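Local atomic coordinates of NADPH-flavin oxidoreductase (Vibrio harveyi, PDB entry 1BKJ), a protein that catalyses the NADPH-dependent reduction of FMN to FMNH2, supplying reduced flavin to bacterial luciferase as a homodimeric flavoprotein. Residues Gln67-Val78 against Gly126-Asn134. Numbering follows the deposited sequence.
With FMN (flavin mononucleotide), chain D.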
loop_
_atom_site.group_PDB
_atom_site.type_symbol
_atom_site.label_atom_id
_atom_site.label_comp_id
_atom_site.label_asym_id
_atom_site.label_seq_id
_atom_site.Cartn_x
_atom_site.Cartn_y
_atom_site.Cartn_z
ATOM N N GLN A 67 -18.900 12.608 -4.278
ATOM C CA GLN A 67 -17.766 12.848 -5.170
ATOM C C GLN A 67 -18.247 12.364 -6.539
ATOM O O GLN A 67 -18.274 11.161 -6.807
ATOM C CB GLN A 67 -16.522 12.099 -4.672
ATOM C CG GLN A 67 -16.054 12.563 -3.279
ATOM C CD GLN A 67 -14.680 12.040 -2.904
ATOM O OE1 GLN A 67 -13.718 12.274 -3.612
ATOM N NE2 GLN A 67 -14.587 11.340 -1.777
ATOM N N ALA A 68 -18.702 13.323 -7.355
ATOM C CA ALA A 68 -19.273 13.092 -8.687
ATOM C C ALA A 68 -18.469 12.247 -9.681
ATOM O O ALA A 68 -19.051 11.486 -10.463
ATOM C CB ALA A 68 -19.663 14.425 -9.321
ATOM N N TYR A 69 -17.146 12.344 -9.618
ATOM C CA TYR A 69 -16.270 11.586 -10.493
ATOM C C TYR A 69 -16.281 10.063 -10.276
ATOM O O TYR A 69 -15.713 9.314 -11.061
ATOM C CB TYR A 69 -14.853 12.152 -10.461
ATOM C CG TYR A 69 -14.418 12.723 -9.136
ATOM C CD1 TYR A 69 -14.747 14.051 -8.791
ATOM C CD2 TYR A 69 -13.684 11.945 -8.210
ATOM C CE1 TYR A 69 -14.353 14.604 -7.546
ATOM C CE2 TYR A 69 -13.285 12.483 -6.959
ATOM C CZ TYR A 69 -13.627 13.813 -6.638
ATOM O OH TYR A 69 -13.246 14.360 -5.435
ATOM N N VAL A 70 -16.966 9.611 -9.229
ATOM C CA VAL A 70 -17.115 8.181 -8.970
ATOM C C VAL A 70 -18.168 7.677 -9.964
ATOM O O VAL A 70 -18.072 6.552 -10.435
ATOM C CB VAL A 70 -17.541 7.917 -7.522
ATOM C CG1 VAL A 70 -17.952 6.458 -7.306
ATOM C CG2 VAL A 70 -16.423 8.298 -6.577
ATOM N N GLU A 71 -19.137 8.532 -10.309
ATOM C CA GLU A 71 -20.182 8.173 -11.271
ATOM C C GLU A 71 -19.750 8.423 -12.724
ATOM O O GLU A 71 -20.041 7.601 -13.595
ATOM C CB GLU A 71 -21.492 8.916 -10.966
ATOM N N SER A 72 -18.996 9.497 -12.972
ATOM C CA SER A 72 -18.567 9.852 -14.326
ATOM C C SER A 72 -17.334 9.134 -14.880
ATOM O O SER A 72 -17.103 9.137 -16.097
ATOM C CB SER A 72 -18.425 11.369 -14.462
ATOM O OG SER A 72 -17.358 11.858 -13.674
ATOM N N ALA A 73 -16.558 8.497 -14.003
ATOM C CA ALA A 73 -15.366 7.736 -14.409
ATOM C C ALA A 73 -15.749 6.569 -15.329
ATOM O O ALA A 73 -16.838 6.001 -15.184
ATOM C CB ALA A 73 -14.656 7.189 -13.179
ATOM N N ALA A 74 -14.870 6.242 -16.282
ATOM C CA ALA A 74 -15.090 5.128 -17.209
ATOM C C ALA A 74 -15.088 3.799 -16.441
ATOM O O ALA A 74 -15.880 2.911 -16.740
ATOM C CB ALA A 74 -14.024 5.127 -18.307
ATOM N N GLU A 75 -14.215 3.689 -15.435
ATOM C CA GLU A 75 -14.113 2.497 -14.584
ATOM C C GLU A 75 -13.988 2.855 -13.089
ATOM O O GLU A 75 -13.305 3.817 -12.736
ATOM C CB GLU A 75 -12.894 1.626 -14.971
ATOM C CG GLU A 75 -12.961 0.885 -16.322
ATOM C CD GLU A 75 -14.102 -0.114 -16.427
ATOM O OE1 GLU A 75 -14.316 -0.892 -15.471
ATOM O OE2 GLU A 75 -14.777 -0.135 -17.480
ATOM N N PHE A 76 -14.678 2.107 -12.227
ATOM C CA PHE A 76 -14.567 2.307 -10.789
ATOM C C PHE A 76 -14.278 0.954 -10.148
ATOM O O PHE A 76 -15.108 0.044 -10.199
ATOM C CB PHE A 76 -15.815 2.953 -10.175
ATOM C CG PHE A 76 -15.641 3.364 -8.724
ATOM C CD1 PHE A 76 -14.744 4.400 -8.373
ATOM C CD2 PHE A 76 -16.332 2.687 -7.694
ATOM C CE1 PHE A 76 -14.527 4.759 -7.019
ATOM C CE2 PHE A 76 -16.125 3.037 -6.325
ATOM C CZ PHE A 76 -15.218 4.077 -5.996
ATOM N N LEU A 77 -13.087 0.849 -9.554
ATOM C CA LEU A 77 -12.595 -0.364 -8.890
ATOM C C LEU A 77 -12.563 -0.174 -7.372
ATOM O O LEU A 77 -12.109 0.864 -6.896
ATOM C CB LEU A 77 -11.174 -0.674 -9.367
ATOM C CG LEU A 77 -10.849 -0.756 -10.856
ATOM C CD1 LEU A 77 -9.370 -1.023 -11.010
ATOM C CD2 LEU A 77 -11.680 -1.846 -11.545
ATOM N N VAL A 78 -13.069 -1.154 -6.616
ATOM C CA VAL A 78 -13.079 -1.085 -5.155
ATOM C C VAL A 78 -12.131 -2.165 -4.624
ATOM O O VAL A 78 -12.313 -3.347 -4.913
ATOM C CB VAL A 78 -14.502 -1.287 -4.561
ATOM C CG1 VAL A 78 -14.501 -1.012 -3.060
ATOM C CG2 VAL A 78 -15.529 -0.382 -5.242
ATOM N N GLY A 126 -6.525 9.108 -13.102
ATOM C CA GLY A 126 -7.159 8.446 -11.980
ATOM C C GLY A 126 -7.025 9.132 -10.636
ATOM O O GLY A 126 -6.273 10.096 -10.493
ATOM N N VAL A 127 -7.786 8.633 -9.662
ATOM C CA VAL A 127 -7.777 9.164 -8.311
ATOM C C VAL A 127 -8.259 8.086 -7.359
ATOM O O VAL A 127 -9.209 7.368 -7.654
ATOM C CB VAL A 127 -8.652 10.485 -8.177
ATOM C CG1 VAL A 127 -10.129 10.231 -8.461
ATOM C CG2 VAL A 127 -8.471 11.147 -6.800
ATOM N N TYR A 128 -7.582 7.968 -6.221
ATOM C CA TYR A 128 -7.981 7.010 -5.189
ATOM C C TYR A 128 -9.180 7.620 -4.463
ATOM O O TYR A 128 -9.305 8.847 -4.418
ATOM C CB TYR A 128 -6.882 6.823 -4.163
ATOM C CG TYR A 128 -5.696 6.000 -4.555
ATOM C CD1 TYR A 128 -4.617 6.575 -5.240
ATOM C CD2 TYR A 128 -5.622 4.638 -4.208
ATOM C CE1 TYR A 128 -3.474 5.815 -5.576
ATOM C CE2 TYR A 128 -4.487 3.865 -4.541
ATOM C CZ TYR A 128 -3.421 4.469 -5.226
ATOM O OH TYR A 128 -2.318 3.755 -5.568
ATOM N N ILE A 129 -10.079 6.780 -3.943
ATOM C CA ILE A 129 -11.271 7.245 -3.223
ATOM C C ILE A 129 -11.351 6.566 -1.845
ATOM O O ILE A 129 -11.921 5.474 -1.707
ATOM C CB ILE A 129 -12.610 7.002 -4.049
ATOM C CG1 ILE A 129 -12.540 7.634 -5.460
ATOM C CG2 ILE A 129 -13.849 7.531 -3.283
ATOM C CD1 ILE A 129 -12.425 9.146 -5.511
ATOM N N GLY A 130 -10.768 7.220 -0.838
ATOM C CA GLY A 130 -10.792 6.699 0.519
ATOM C C GLY A 130 -12.044 7.129 1.262
ATOM O O GLY A 130 -12.330 6.620 2.351
ATOM N N GLY A 131 -12.802 8.042 0.643
ATOM C CA GLY A 131 -14.045 8.559 1.193
ATOM C C GLY A 131 -15.109 7.511 1.471
ATOM O O GLY A 131 -15.977 7.739 2.305
ATOM N N LEU A 132 -15.023 6.364 0.793
ATOM C CA LEU A 132 -15.944 5.241 0.978
ATOM C C LEU A 132 -15.969 4.718 2.410
ATOM O O LEU A 132 -16.992 4.195 2.863
ATOM C CB LEU A 132 -15.561 4.076 0.051
ATOM C CG LEU A 132 -15.805 4.220 -1.455
ATOM C CD1 LEU A 132 -15.351 2.945 -2.170
ATOM C CD2 LEU A 132 -17.279 4.495 -1.717
ATOM N N ARG A 133 -14.851 4.887 3.121
ATOM C CA ARG A 133 -14.706 4.427 4.520
ATOM C C ARG A 133 -15.587 5.163 5.535
ATOM O O ARG A 133 -15.924 4.606 6.587
ATOM C CB ARG A 133 -13.238 4.441 4.978
ATOM C CG ARG A 133 -12.381 3.359 4.318
ATOM C CD ARG A 133 -11.086 3.067 5.098
ATOM N NE ARG A 133 -10.281 4.256 5.350
ATOM C CZ ARG A 133 -9.441 4.822 4.487
ATOM N NH1 ARG A 133 -9.257 4.325 3.267
ATOM N NH2 ARG A 133 -8.804 5.927 4.837
ATOM N N ASN A 134 -16.030 6.371 5.182
ATOM C CA ASN A 134 -16.907 7.143 6.062
ATOM C C ASN A 134 -18.339 6.540 6.119
ATOM O O ASN A 134 -19.084 6.762 7.073
ATOM C CB ASN A 134 -16.894 8.630 5.668
ATOM C CG ASN A 134 -17.281 9.537 6.826
ATOM O OD1 ASN A 134 -16.773 9.387 7.948
ATOM N ND2 ASN A 134 -18.224 10.447 6.581
HETATM N N1 FMN D . -8.873 12.323 -3.556
HETATM C C2 FMN D . -10.199 12.661 -3.696
HETATM O O2 FMN D . -10.611 13.629 -4.282
HETATM N N3 FMN D . -11.046 11.805 -3.005
HETATM C C4 FMN D . -10.679 10.813 -2.048
HETATM O O4 FMN D . -11.571 10.246 -1.443
HETATM C C4A FMN D . -9.265 10.616 -1.910
HETATM N N5 FMN D . -8.881 9.485 -1.199
HETATM C C5A FMN D . -7.551 9.039 -1.239
HETATM C C6 FMN D . -7.263 7.832 -0.630
HETATM C C7 FMN D . -5.973 7.308 -0.691
HETATM C C7M FMN D . -5.772 5.853 -0.171
HETATM C C8 FMN D . -4.944 8.045 -1.345
HETATM C C8M FMN D . -3.509 7.632 -1.348
HETATM C C9 FMN D . -5.221 9.242 -1.952
HETATM C C9A FMN D . -6.549 9.772 -1.925
HETATM N N10 FMN D . -6.942 10.976 -2.615
HETATM C C10 FMN D . -8.308 11.351 -2.693
HETATM C "C1'" FMN D . -6.088 11.628 -3.453
HETATM C "C2'" FMN D . -5.409 12.875 -2.936
HETATM O "O2'" FMN D . -6.049 13.774 -2.134
HETATM C "C3'" FMN D . -4.039 13.147 -3.399
HETATM O "O3'" FMN D . -3.237 12.027 -3.678
HETATM C "C4'" FMN D . -3.264 14.369 -2.987
HETATM O "O4'" FMN D . -3.934 15.461 -2.407
HETATM C "C5'" FMN D . -1.939 14.622 -3.528
HETATM O "O5'" FMN D . -2.250 15.115 -4.866
HETATM P P FMN D . -1.886 14.337 -6.251
HETATM O O1P FMN D . -0.437 14.392 -6.304
HETATM O O2P FMN D . -2.641 15.110 -7.268
HETATM O O3P FMN D . -2.272 12.912 -6.125
#
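Gln67 and Ile129 meet beside the pyrimidine ring of FMN, in the flavin pocket of a nitroreductase-family fold; strands 75-82 and 125-129 belong to its antiparallel sheet, with strand 149-158 between them. The extended chain of Gln67 brings its amide up to the flavin edge: OE1 accepts from FMN N3 at 2.8 Å, nearly straight at 172°, while NE2 gives to FMN O4 and also to the carbonyl of Ala64. Two bonds to the flavin and this third one fix which way round the amide sits. Next along, Tyr69 brings its OH within 3.0 Å of FMN O2, and its ring edge at CE2 meets Ile129 CD1 at 3.7 Å; CG1 of Val127 lies oblique to the same ring, leaving CG2 of that valine against FMN N1. Val70 spreads its two methyls, CG2 touching Ile129 CG1 and CG1 sitting over the centre of the Phe76 ring. Phe76 swings its ring away from its own backbone N (chi1 -171°) and presents its edge to Ile129 CG1, 3.8 Å from CE1, and its CZ to Leu132 CD1. Val78 CG1 closes the row on that same leucine methyl. Ile129 and Leu132, which take up these contacts, flank Gly130 and Gly131, where Gly131 N donates to FMN O4 and Gly130 N reaches FMN N5 at 3.0 Å with an angle of 162°.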